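Local coordinates for multi-copper Oxidase CueO (PDB 6EVG), which oxidises lignin model compounds and lignosulfonate, probably passing the electrons through its copper centres to dioxygen, at residues Ser265-Tyr270 / Lys461-Leu465; Pro124-Asn128 / Asp249-Ile253. All blocks are in the same frame, centred on the assembly; numbering follows the deposited sequence.

Contact 1 (Ser265-Tyr270 / Lys461-Leu465); sequences SPGERY and KDTAL. With EDO (1,2-ethanediol), chain D.
Two buried salt bridges of quite different build, Arg269 with Asp462 and Glu268 with Lys461, join these segments. Arg269 meets Asp462 end-on: NH1 gives a hydrogen bond to OD1 and NH2 one to OD2, each 2.9 Å and close to straight, both taken on syn lone pairs. The guanidinium and carboxylate planes lie 19° apart. The bends in the arginine chain at chi2 (83°) and chi3 (70°) fold the guanidinium back toward the preceding turn, where NH1 also reaches Gly267 O at 2.9 Å, in the guanidinium plane. Asp462 OD1 accepts a second bond, from Thr463 OG1, which fixes the carboxylate further.

The other bridge rests on one hydrogen bond, from Lys461 NZ to the anti lone pair of Glu268 OE2 at 2.8 Å. The same ammonium donates to Thr463 O and has a second carboxylate partner in Asp249. Glu268 closes a type II turn, Ser265 to Glu268, that leads into strand 269-275 of the middle cupredoxin domain; Lys461-Leu465 runs into an edge strand of the C-terminal one, so the contact is an interdomain seam of the multicopper oxidase fold. Glu268 OE1 is turned back to its own loop, accepting from Ser265 N and OG. An ethanediol, probably from the crystallisation liquor, bridges Glu268 OE2 and Leu465 N through O1. Thr463 CG2 packs 3.4 Å from Pro266 O.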
ATOM      1  N   SER A 265       7.218  -2.493   2.490  1.00  7.57           N
ATOM      2  CA  SER A 265       7.573  -1.282   1.750  1.00  7.87           C
ATOM      3  C   SER A 265       6.305  -0.521   1.363  1.00  7.12           C
ATOM      4  O   SER A 265       5.195  -1.095   1.430  1.00  7.80           O
ATOM      5  CB  SER A 265       8.442  -1.655   0.522  1.00  8.65           C
ATOM      6  OG  SER A 265       7.740  -2.350  -0.469  1.00  9.26           O
ATOM      7  N   PRO A 266       6.447   0.738   0.943  1.00  7.77           N
ATOM      8  CA  PRO A 266       5.253   1.540   0.629  1.00  7.58           C
ATOM      9  C   PRO A 266       4.345   0.870  -0.382  1.00  7.13           C
ATOM     10  O   PRO A 266       4.788   0.494  -1.469  1.00  7.99           O
ATOM     11  CB  PRO A 266       5.853   2.855   0.120  1.00  8.38           C
ATOM     12  CG  PRO A 266       7.152   2.971   0.902  1.00  8.94           C
ATOM     13  CD  PRO A 266       7.670   1.555   0.933  1.00  8.37           C
ATOM     14  N   GLY A 267       3.063   0.796  -0.018  1.00  7.31           N
ATOM     15  CA  GLY A 267       2.073   0.166  -0.868  1.00  7.59           C
ATOM     16  C   GLY A 267       1.795  -1.281  -0.624  1.00  6.94           C
ATOM     17  O   GLY A 267       0.733  -1.776  -1.050  1.00  7.87           O
ATOM     18  N   GLU A 268       2.699  -1.989   0.054  1.00  7.27           N
ATOM     19  CA  GLU A 268       2.477  -3.375   0.406  1.00  7.40           C
ATOM     20  C   GLU A 268       1.553  -3.500   1.595  1.00  6.47           C
ATOM     21  O   GLU A 268       1.510  -2.649   2.485  1.00  7.33           O
ATOM     22  CB  GLU A 268       3.802  -4.089   0.746  1.00  7.75           C
ATOM     23  CG  GLU A 268       4.777  -4.271  -0.398  1.00  8.61           C
ATOM     24  CD  GLU A 268       5.899  -5.226   0.055  1.00  8.48           C
ATOM     25  OE1 GLU A 268       6.853  -4.731   0.699  1.00  8.90           O
ATOM     26  OE2 GLU A 268       5.764  -6.444  -0.227  1.00  8.89           O
ATOM     27  N   ARG A 269       0.880  -4.663   1.584  1.00  6.69           N
ATOM     28  CA  ARG A 269       0.041  -5.066   2.718  1.00  7.13           C
ATOM     29  C   ARG A 269       0.419  -6.464   3.145  1.00  7.10           C
ATOM     30  O   ARG A 269       0.662  -7.337   2.313  1.00  7.56           O
ATOM     31  CB  ARG A 269      -1.475  -5.071   2.378  1.00  7.35           C
ATOM     32  CG  ARG A 269      -2.085  -3.698   2.114  1.00  7.79           C
ATOM     33  CD  ARG A 269      -1.894  -3.187   0.694  1.00  7.41           C
ATOM     34  NE  ARG A 269      -2.699  -3.950  -0.243  1.00  6.90           N
ATOM     35  CZ  ARG A 269      -2.429  -4.075  -1.534  1.00  6.65           C
ATOM     36  NH1 ARG A 269      -1.332  -3.526  -2.076  1.00  7.13           N
ATOM     37  NH2 ARG A 269      -3.277  -4.750  -2.317  1.00  7.13           N
ATOM     38  N   TYR A 270       0.375  -6.711   4.464  1.00  7.16           N
ATOM     39  CA  TYR A 270       0.463  -8.065   4.993  1.00  7.38           C
ATOM     40  C   TYR A 270      -0.576  -8.194   6.117  1.00  7.23           C
ATOM     41  O   TYR A 270      -0.695  -7.307   6.974  1.00  8.70           O
ATOM     42  CB  TYR A 270       1.842  -8.375   5.569  1.00  7.75           C
ATOM     43  CG  TYR A 270       2.912  -8.487   4.499  1.00  7.64           C
ATOM     44  CD1 TYR A 270       3.116  -9.679   3.832  1.00  7.92           C
ATOM     45  CD2 TYR A 270       3.667  -7.399   4.117  1.00  8.17           C
ATOM     46  CE1 TYR A 270       4.093  -9.779   2.835  1.00  8.70           C
ATOM     47  CE2 TYR A 270       4.642  -7.489   3.135  1.00  9.20           C
ATOM     48  CZ  TYR A 270       4.827  -8.681   2.502  1.00  9.13           C
ATOM     49  OH  TYR A 270       5.764  -8.800   1.456  1.00 10.78           O
ATOM     50  N   LYS A 461       0.654 -10.815  -5.502  1.00  7.47           N
ATOM     51  CA  LYS A 461       1.065  -9.499  -5.030  1.00  7.36           C
ATOM     52  C   LYS A 461       0.848  -8.465  -6.134  1.00  7.45           C
ATOM     53  O   LYS A 461       0.682  -8.776  -7.320  1.00  8.48           O
ATOM     54  CB  LYS A 461       2.523  -9.531  -4.535  1.00 10.35           C
ATOM     55  CG  LYS A 461       2.574 -10.184  -3.103  1.00 12.65           C
ATOM     56  CD  LYS A 461       3.893 -10.205  -2.428  1.00 11.88           C
ATOM     57  CE  LYS A 461       4.471  -8.857  -2.210  1.00  9.95           C
ATOM     58  NZ  LYS A 461       3.677  -7.865  -1.408  1.00  8.73           N
ATOM     59  N   ASP A 462       0.808  -7.201  -5.694  1.00  7.17           N
ATOM     60  CA  ASP A 462       0.802  -6.071  -6.618  1.00  7.26           C
ATOM     61  C   ASP A 462       1.891  -5.069  -6.327  1.00  7.40           C
ATOM     62  O   ASP A 462       2.066  -4.147  -7.152  1.00  7.93           O
ATOM     63  CB  ASP A 462      -0.607  -5.388  -6.707  1.00  7.92           C
ATOM     64  CG  ASP A 462      -1.100  -4.827  -5.383  1.00  7.41           C
ATOM     65  OD1 ASP A 462      -0.356  -4.014  -4.764  1.00  8.44           O
ATOM     66  OD2 ASP A 462      -2.235  -5.173  -4.964  1.00  8.39           O
ATOM     67  N   THR A 463       2.618  -5.171  -5.207  1.00  7.25           N
ATOM     68  CA  THR A 463       3.648  -4.247  -4.827  1.00  7.70           C
ATOM     69  C   THR A 463       4.773  -5.129  -4.218  1.00  8.31           C
ATOM     70  O   THR A 463       4.459  -6.024  -3.448  1.00  9.09           O
ATOM     71  CB  THR A 463       3.164  -3.202  -3.816  1.00  8.14           C
ATOM     72  OG1 THR A 463       1.975  -2.568  -4.362  1.00  8.63           O
ATOM     73  CG2 THR A 463       4.179  -2.174  -3.519  1.00  8.71           C
ATOM     74  N   ALA A 464       6.032  -4.869  -4.558  1.00  8.10           N
ATOM     75  CA  ALA A 464       7.153  -5.675  -4.025  1.00  8.96           C
ATOM     76  C   ALA A 464       8.393  -4.858  -3.906  1.00  8.74           C
ATOM     77  O   ALA A 464       8.705  -4.082  -4.822  1.00  9.12           O
ATOM     78  CB  ALA A 464       7.422  -6.860  -4.884  1.00 10.69           C
ATOM     79  N   LEU A 465       9.151  -5.053  -2.834  1.00  8.58           N
ATOM     80  CA  LEU A 465      10.399  -4.346  -2.653  1.00  8.92           C
ATOM     81  C   LEU A 465      11.508  -5.062  -3.442  1.00  9.22           C
ATOM     82  O   LEU A 465      11.806  -6.229  -3.196  1.00 10.38           O
ATOM     83  CB  LEU A 465      10.781  -4.256  -1.168  1.00  9.26           C
ATOM     84  CG  LEU A 465      11.968  -3.371  -0.833  1.00 10.20           C
ATOM     85  CD1 LEU A 465      11.829  -1.917  -1.294  1.00 10.54           C
ATOM     86  CD2 LEU A 465      12.288  -3.450   0.654  1.00 12.26           C
TER
HETATM   87  C1  EDO D 603       8.625  -8.608  -1.102  1.00 11.33           C
HETATM   88  O1  EDO D 603       8.130  -7.302  -1.387  1.00 10.57           O
HETATM   89  C2  EDO D 603       9.927  -8.826  -1.835  1.00 11.12           C
HETATM   90  O2  EDO D 603      10.985  -7.977  -1.362  1.00 12.59           O

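Contact 2 (Pro124-Asn128 / Asp249-Ile253)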
ATOM      1  N   PRO A 124     -10.109 -12.450  -5.426  1.00  8.52           N
ATOM      2  CA  PRO A 124      -9.824 -13.080  -4.138  1.00  9.17           C
ATOM      3  C   PRO A 124      -9.952 -12.136  -2.983  1.00  8.54           C
ATOM      4  O   PRO A 124      -9.586 -10.968  -3.063  1.00  9.17           O
ATOM      5  CB  PRO A 124      -8.381 -13.572  -4.315  1.00  9.81           C
ATOM      6  CG  PRO A 124      -8.188 -13.787  -5.805  1.00 10.31           C
ATOM      7  CD  PRO A 124      -9.013 -12.632  -6.408  1.00  9.25           C
ATOM      8  N   ALA A 125     -10.428 -12.685  -1.861  1.00  8.75           N
ATOM      9  CA  ALA A 125     -10.505 -11.946  -0.607  1.00  8.29           C
ATOM     10  C   ALA A 125      -9.134 -11.359  -0.266  1.00  7.67           C
ATOM     11  O   ALA A 125      -8.119 -12.050  -0.347  1.00  8.67           O
ATOM     12  CB  ALA A 125     -10.978 -12.888   0.492  1.00 10.15           C
ATOM     13  N   SER A 126      -9.119 -10.091   0.122  1.00  7.39           N
ATOM     14  CA  SER A 126      -7.856  -9.346   0.222  1.00  7.71           C
ATOM     15  C   SER A 126      -8.043  -8.043   0.928  1.00  7.03           C
ATOM     16  O   SER A 126      -9.156  -7.491   1.042  1.00  7.78           O
ATOM     17  CB  SER A 126      -7.285  -9.130  -1.186  1.00  8.75           C
ATOM     18  OG  SER A 126      -8.272  -8.599  -2.078  1.00  9.11           O
ATOM     19  N   PHE A 127      -6.925  -7.521   1.411  1.00  6.80           N
ATOM     20  CA  PHE A 127      -6.795  -6.225   2.098  1.00  7.00           C
ATOM     21  C   PHE A 127      -6.111  -5.248   1.153  1.00  7.04           C
ATOM     22  O   PHE A 127      -4.921  -5.365   0.900  1.00  7.76           O
ATOM     23  CB  PHE A 127      -6.009  -6.421   3.403  1.00  7.19           C
ATOM     24  CG  PHE A 127      -5.707  -5.169   4.161  1.00  7.60           C
ATOM     25  CD1 PHE A 127      -6.688  -4.261   4.536  1.00  9.24           C
ATOM     26  CD2 PHE A 127      -4.435  -4.863   4.591  1.00  8.15           C
ATOM     27  CE1 PHE A 127      -6.394  -3.139   5.278  1.00 11.22           C
ATOM     28  CE2 PHE A 127      -4.132  -3.728   5.305  1.00  8.95           C
ATOM     29  CZ  PHE A 127      -5.117  -2.884   5.678  1.00 10.10           C
ATOM     30  N   ASN A 128      -6.918  -4.328   0.647  1.00  7.36           N
ATOM     31  CA  ASN A 128      -6.537  -3.345  -0.380  1.00  6.84           C
ATOM     32  C   ASN A 128      -6.629  -1.951   0.179  1.00  6.75           C
ATOM     33  O   ASN A 128      -6.993  -1.752   1.362  1.00  6.69           O
ATOM     34  CB  ASN A 128      -7.378  -3.573  -1.637  1.00  7.02           C
ATOM     35  CG  ASN A 128      -7.352  -5.043  -2.025  1.00  7.39           C
ATOM     36  OD1 ASN A 128      -6.276  -5.560  -2.343  1.00  8.63           O
ATOM     37  ND2 ASN A 128      -8.498  -5.675  -1.997  1.00  9.12           N
ATOM     38  N   ASP A 249      -0.756  -8.663  -0.512  1.00  7.41           N
ATOM     39  CA  ASP A 249      -1.607  -7.718  -1.280  1.00  7.43           C
ATOM     40  C   ASP A 249      -2.790  -8.412  -1.928  1.00  7.47           C
ATOM     41  O   ASP A 249      -3.908  -7.870  -1.955  1.00  8.32           O
ATOM     42  CB  ASP A 249      -0.748  -7.114  -2.415  1.00  7.10           C
ATOM     43  CG  ASP A 249       0.618  -6.659  -2.029  1.00  7.35           C
ATOM     44  OD1 ASP A 249       0.873  -6.243  -0.881  1.00  8.72           O
ATOM     45  OD2 ASP A 249       1.507  -6.749  -2.953  1.00  7.91           O
ATOM     46  N   GLY A 250      -2.538  -9.553  -2.583  1.00  7.34           N
ATOM     47  CA  GLY A 250      -3.494 -10.250  -3.378  1.00  7.99           C
ATOM     48  C   GLY A 250      -4.210 -11.381  -2.695  1.00  8.01           C
ATOM     49  O   GLY A 250      -4.913 -12.152  -3.382  1.00  9.04           O
ATOM     50  N   GLY A 251      -4.035 -11.510  -1.385  1.00  7.79           N
ATOM     51  CA  GLY A 251      -4.800 -12.465  -0.611  1.00  8.36           C
ATOM     52  C   GLY A 251      -3.979 -13.552   0.062  1.00  7.58           C
ATOM     53  O   GLY A 251      -2.769 -13.391   0.324  1.00  8.12           O
ATOM     54  N   PHE A 252      -4.677 -14.599   0.427  1.00  8.14           N
ATOM     55  CA  PHE A 252      -4.125 -15.614   1.340  1.00  8.58           C
ATOM     56  C   PHE A 252      -3.036 -16.407   0.683  1.00  9.24           C
ATOM     57  O   PHE A 252      -3.015 -16.672  -0.531  1.00 10.71           O
ATOM     58  CB  PHE A 252      -5.241 -16.509   1.858  1.00  9.65           C
ATOM     59  CG  PHE A 252      -6.279 -15.806   2.644  1.00  9.60           C
ATOM     60  CD1 PHE A 252      -5.950 -15.101   3.807  1.00  9.61           C
ATOM     61  CD2 PHE A 252      -7.633 -15.741   2.207  1.00 11.08           C
ATOM     62  CE1 PHE A 252      -6.890 -14.427   4.525  1.00 11.11           C
ATOM     63  CE2 PHE A 252      -8.568 -15.034   2.958  1.00 12.03           C
ATOM     64  CZ  PHE A 252      -8.206 -14.377   4.106  1.00 12.57           C
ATOM     65  N   ILE A 253      -2.142 -16.893   1.559  1.00 10.01           N
ATOM     66  CA  ILE A 253      -1.144 -17.915   1.168  1.00 11.55           C
ATOM     67  C   ILE A 253      -1.565 -19.249   1.722  1.00 11.10           C
ATOM     68  O   ILE A 253      -2.121 -19.341   2.813  1.00 11.79           O
ATOM     69  CB  ILE A 253       0.257 -17.580   1.517  1.00 12.96           C
ATOM     70  CG1 ILE A 253       0.402 -17.267   2.971  1.00 11.83           C
ATOM     71  CG2 ILE A 253       0.795 -16.501   0.601  1.00 16.71           C
ATOM     72  CD1 ILE A 253       1.865 -17.297   3.472  1.00 13.99           C
TER
HETATM   73  O   HOH W   1      -7.245 -14.621  -0.993  1.00 10.15           O
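Gly251 lies with its CA 3.4 Å from Ala125 O, and this is where the two backbones press closest. A side chain at Gly251 would run into that carbonyl, and its backbone angles (phi 117°, psi -162°) call for glycine in any case. Beside it Ser126 sets its CB 3.7 Å from Asp249 O, while its hydroxyl faces its own segment: OG, set between the backbone N and the carbonyl carbon (chi1 50°), donates to Pro124 O at 2.9 Å and accepts from Asn128 ND2; it lies close to the amide plane, which favours this rotation of the amide. An alanine in place of Ser126 would keep the CB packing but would probably leave Asn128 ND2 without its acceptor and the amide freer to turn. That amide's OD1 is committed to Arg269; it also lies near Asp249 O, but both are acceptors and no hydrogen bond forms between them.

Toward Phe252 the fit is looser. Ala125 CB stands 4.1 Å from ring atom CE2, and no direct hydrogen bond joins the segments; instead a water donates to Ala125 O at 2.8 Å and accepts from Phe252 N. Pro124, exposed at this margin, comes nearest through CB, 3.9 Å from Gly250 O. The Asp249 side chain leaves its backbone away from 124-128, and OD1 accepts from the backbone N of Arg269. Strand 126-131 of the first cupredoxin domain here packs on the beta-hairpin joining strands 243-248 and 251-259 of the second, an interdomain contact of the three-domain multicopper oxidase fold.

In the fold
Contact 2 comes first along the chain and is complete before contact 1 opens; their centres lie 12 Å apart. Both draw on one seven-stranded sheet of the middle domain: contact 1 at the start of strand 269-275, contact 2 at the turn between its neighbour 243-248 and the outermost strand 251-259. From there contact 2 reaches the first domain and contact 1 the last. Hydrogen bonds join the two directly, Asp462 N to Asp249 OD2 and Arg269 NE to Phe127 O, each 2.9 Å. All three domains therefore meet at this end of the sheet, and the Leu465 side chain lies about 8 Å from the bound copper.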